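Local coordinates for short chain dehydrogenase (Mycobacterium smegmatis, PDB 3UCX), which probably acts as an oxidoreductase of the short-chain dehydrogenase family, built on a Rossmann-type nucleotide-binding fold, at residues L27-A32 with T231-A236. Residues are numbered along the deposited sequence; the frame is centred on the assembly and turned at random.
Sequences LARRCA and TEDEVA
Leu27 and Ala236 mark the closest backbone approach of 27-32 and 231-236, their CA atoms 5.4 Å apart, although the helix axes of the two segments stay 10.0 Å apart and cross at -57°. At that point Leu27, its CG anti to the backbone N (chi1 -160°), brings CD1 to 3.9 Å from Ala236 CB, a small apolar contact extended by Ile239 and Leu240 farther along helix 232-243. Beside it lies a salt-bridge network centred on Asp233. Its OD1 accepts from Arg29 NH2 at 3.0 Å on the syn side and from Arg30 NH1 at 2.9 Å on the anti side, both tilted out of the carboxylate plane, Arg30 NH1 more so; one oxygen is thus gripped by two guanidinium groups. The Arg29 guanidinium stands almost perpendicular to the carboxylate (planes 89° apart), whereas that of Arg30 is less steeply turned. Arg30, its chain bent at chi2 and chi3, also donates from NH1 to Asp233 O at 3.0 Å, a bond lying close to the guanidinium plane. The strongest polar partner of each arginine lies beyond the two segments: Glu33 forms a salt bridge with Arg29 NH1, and Ser237 OG is hydrogen-bonded to Arg30 NH2. The start of helix 232-243 is itself closed by a capping box, in which Glu234 N donates to Thr231 OG1 (3.0 Å) and Thr231 N to Glu234 OE1 (3.0 Å). Since helix 23-33 directly follows the first strand, 13-17, of a parallel sheet ordered 3-2-1-4-5-6-7, the contact joins the first helix of a Rossmann fold to the helix preceding its last strand, 254-257, as expected for a short-chain dehydrogenase.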
loop_
_atom_site.group_PDB
_atom_site.type_symbol
_atom_site.label_atom_id
_atom_site.label_comp_id
_atom_site.label_asym_id
_atom_site.label_seq_id
_atom_site.Cartn_x
_atom_site.Cartn_y
_atom_site.Cartn_z
ATOM N N LEU A 27 27.078 -8.217 -7.599
ATOM C CA LEU A 27 26.093 -9.229 -7.988
ATOM C C LEU A 27 26.686 -10.340 -8.857
ATOM O O LEU A 27 26.468 -11.528 -8.593
ATOM C CB LEU A 27 24.913 -8.520 -8.688
ATOM C CG LEU A 27 23.552 -9.191 -8.807
ATOM C CD1 LEU A 27 22.980 -9.631 -7.464
ATOM C CD2 LEU A 27 22.627 -8.202 -9.506
ATOM N N ALA A 28 27.466 -9.959 -9.859
ATOM C CA ALA A 28 28.114 -10.906 -10.767
ATOM C C ALA A 28 29.019 -11.830 -9.977
ATOM O O ALA A 28 28.983 -13.061 -10.139
ATOM C CB ALA A 28 28.927 -10.149 -11.817
ATOM N N ARG A 29 29.825 -11.238 -9.097
ATOM C CA ARG A 29 30.714 -12.012 -8.263
ATOM C C ARG A 29 29.922 -12.961 -7.404
ATOM O O ARG A 29 30.224 -14.144 -7.346
ATOM C CB ARG A 29 31.600 -11.077 -7.406
ATOM C CG ARG A 29 32.536 -11.795 -6.433
ATOM C CD ARG A 29 33.305 -10.855 -5.496
ATOM N NE ARG A 29 32.465 -9.954 -4.695
ATOM C CZ ARG A 29 31.805 -10.285 -3.580
ATOM N NH1 ARG A 29 31.861 -11.519 -3.088
ATOM N NH2 ARG A 29 31.083 -9.365 -2.939
ATOM N N ARG A 30 28.897 -12.450 -6.711
ATOM C CA ARG A 30 28.124 -13.292 -5.820
ATOM C C ARG A 30 27.399 -14.433 -6.554
ATOM O O ARG A 30 27.339 -15.528 -6.039
ATOM C CB ARG A 30 27.142 -12.459 -4.980
ATOM C CG ARG A 30 27.838 -11.573 -3.937
ATOM C CD ARG A 30 28.238 -12.346 -2.684
ATOM N NE ARG A 30 27.088 -12.991 -2.055
ATOM C CZ ARG A 30 26.136 -12.343 -1.394
ATOM N NH1 ARG A 30 26.208 -11.031 -1.224
ATOM N NH2 ARG A 30 25.114 -13.016 -0.885
ATOM N N CYS A 31 26.845 -14.175 -7.738
ATOM C CA CYS A 31 26.158 -15.235 -8.502
ATOM C C CYS A 31 27.128 -16.354 -8.850
ATOM O O CYS A 31 26.800 -17.528 -8.690
ATOM C CB CYS A 31 25.530 -14.681 -9.774
ATOM S SG CYS A 31 24.065 -13.672 -9.478
ATOM N N ALA A 32 28.325 -15.967 -9.279
ATOM C CA ALA A 32 29.384 -16.918 -9.645
ATOM C C ALA A 32 29.812 -17.759 -8.437
ATOM O O ALA A 32 29.912 -18.965 -8.537
ATOM C CB ALA A 32 30.566 -16.187 -10.267
ATOM N N THR A 231 24.505 -2.743 2.533
ATOM C CA THR A 231 25.718 -2.885 1.734
ATOM C C THR A 231 25.400 -3.514 0.384
ATOM O O THR A 231 24.325 -4.085 0.204
ATOM C CB THR A 231 26.722 -3.801 2.410
ATOM O OG1 THR A 231 26.191 -5.134 2.461
ATOM C CG2 THR A 231 27.090 -3.287 3.848
ATOM N N GLU A 232 26.346 -3.408 -0.545
ATOM C CA GLU A 232 26.205 -4.045 -1.844
ATOM C C GLU A 232 25.936 -5.533 -1.664
ATOM O O GLU A 232 25.050 -6.092 -2.334
ATOM C CB GLU A 232 27.447 -3.803 -2.702
ATOM C CG GLU A 232 27.580 -2.356 -3.142
ATOM C CD GLU A 232 28.786 -2.105 -4.025
ATOM O OE1 GLU A 232 29.317 -3.073 -4.636
ATOM O OE2 GLU A 232 29.173 -0.923 -4.136
ATOM N N ASP A 233 26.672 -6.176 -0.751
ATOM C CA ASP A 233 26.415 -7.590 -0.491
ATOM C C ASP A 233 24.992 -7.844 0.024
ATOM O O ASP A 233 24.383 -8.839 -0.331
ATOM C CB ASP A 233 27.446 -8.212 0.461
ATOM C CG ASP A 233 28.692 -8.721 -0.272
ATOM O OD1 ASP A 233 28.594 -9.363 -1.348
ATOM O OD2 ASP A 233 29.794 -8.492 0.242
ATOM N N GLU A 234 24.473 -6.973 0.880
ATOM C CA GLU A 234 23.140 -7.214 1.457
ATOM C C GLU A 234 22.056 -7.096 0.396
ATOM O O GLU A 234 21.068 -7.837 0.414
ATOM C CB GLU A 234 22.862 -6.270 2.651
ATOM C CG GLU A 234 23.598 -6.718 3.920
ATOM C CD GLU A 234 23.601 -5.696 5.057
ATOM O OE1 GLU A 234 23.557 -4.487 4.780
ATOM O OE2 GLU A 234 23.650 -6.114 6.225
ATOM N N VAL A 235 22.233 -6.165 -0.530
ATOM C CA VAL A 235 21.253 -6.003 -1.604
ATOM C C VAL A 235 21.397 -7.187 -2.569
ATOM O O VAL A 235 20.388 -7.797 -3.001
ATOM C CB VAL A 235 21.411 -4.654 -2.325
ATOM C CG1 VAL A 235 20.435 -4.554 -3.523
ATOM C CG2 VAL A 235 21.230 -3.510 -1.324
ATOM N N ALA A 236 22.643 -7.542 -2.892
ATOM C CA ALA A 236 22.914 -8.724 -3.699
ATOM C C ALA A 236 22.296 -10.004 -3.126
ATOM O O ALA A 236 21.743 -10.844 -3.876
ATOM C CB ALA A 236 24.425 -8.900 -3.895
#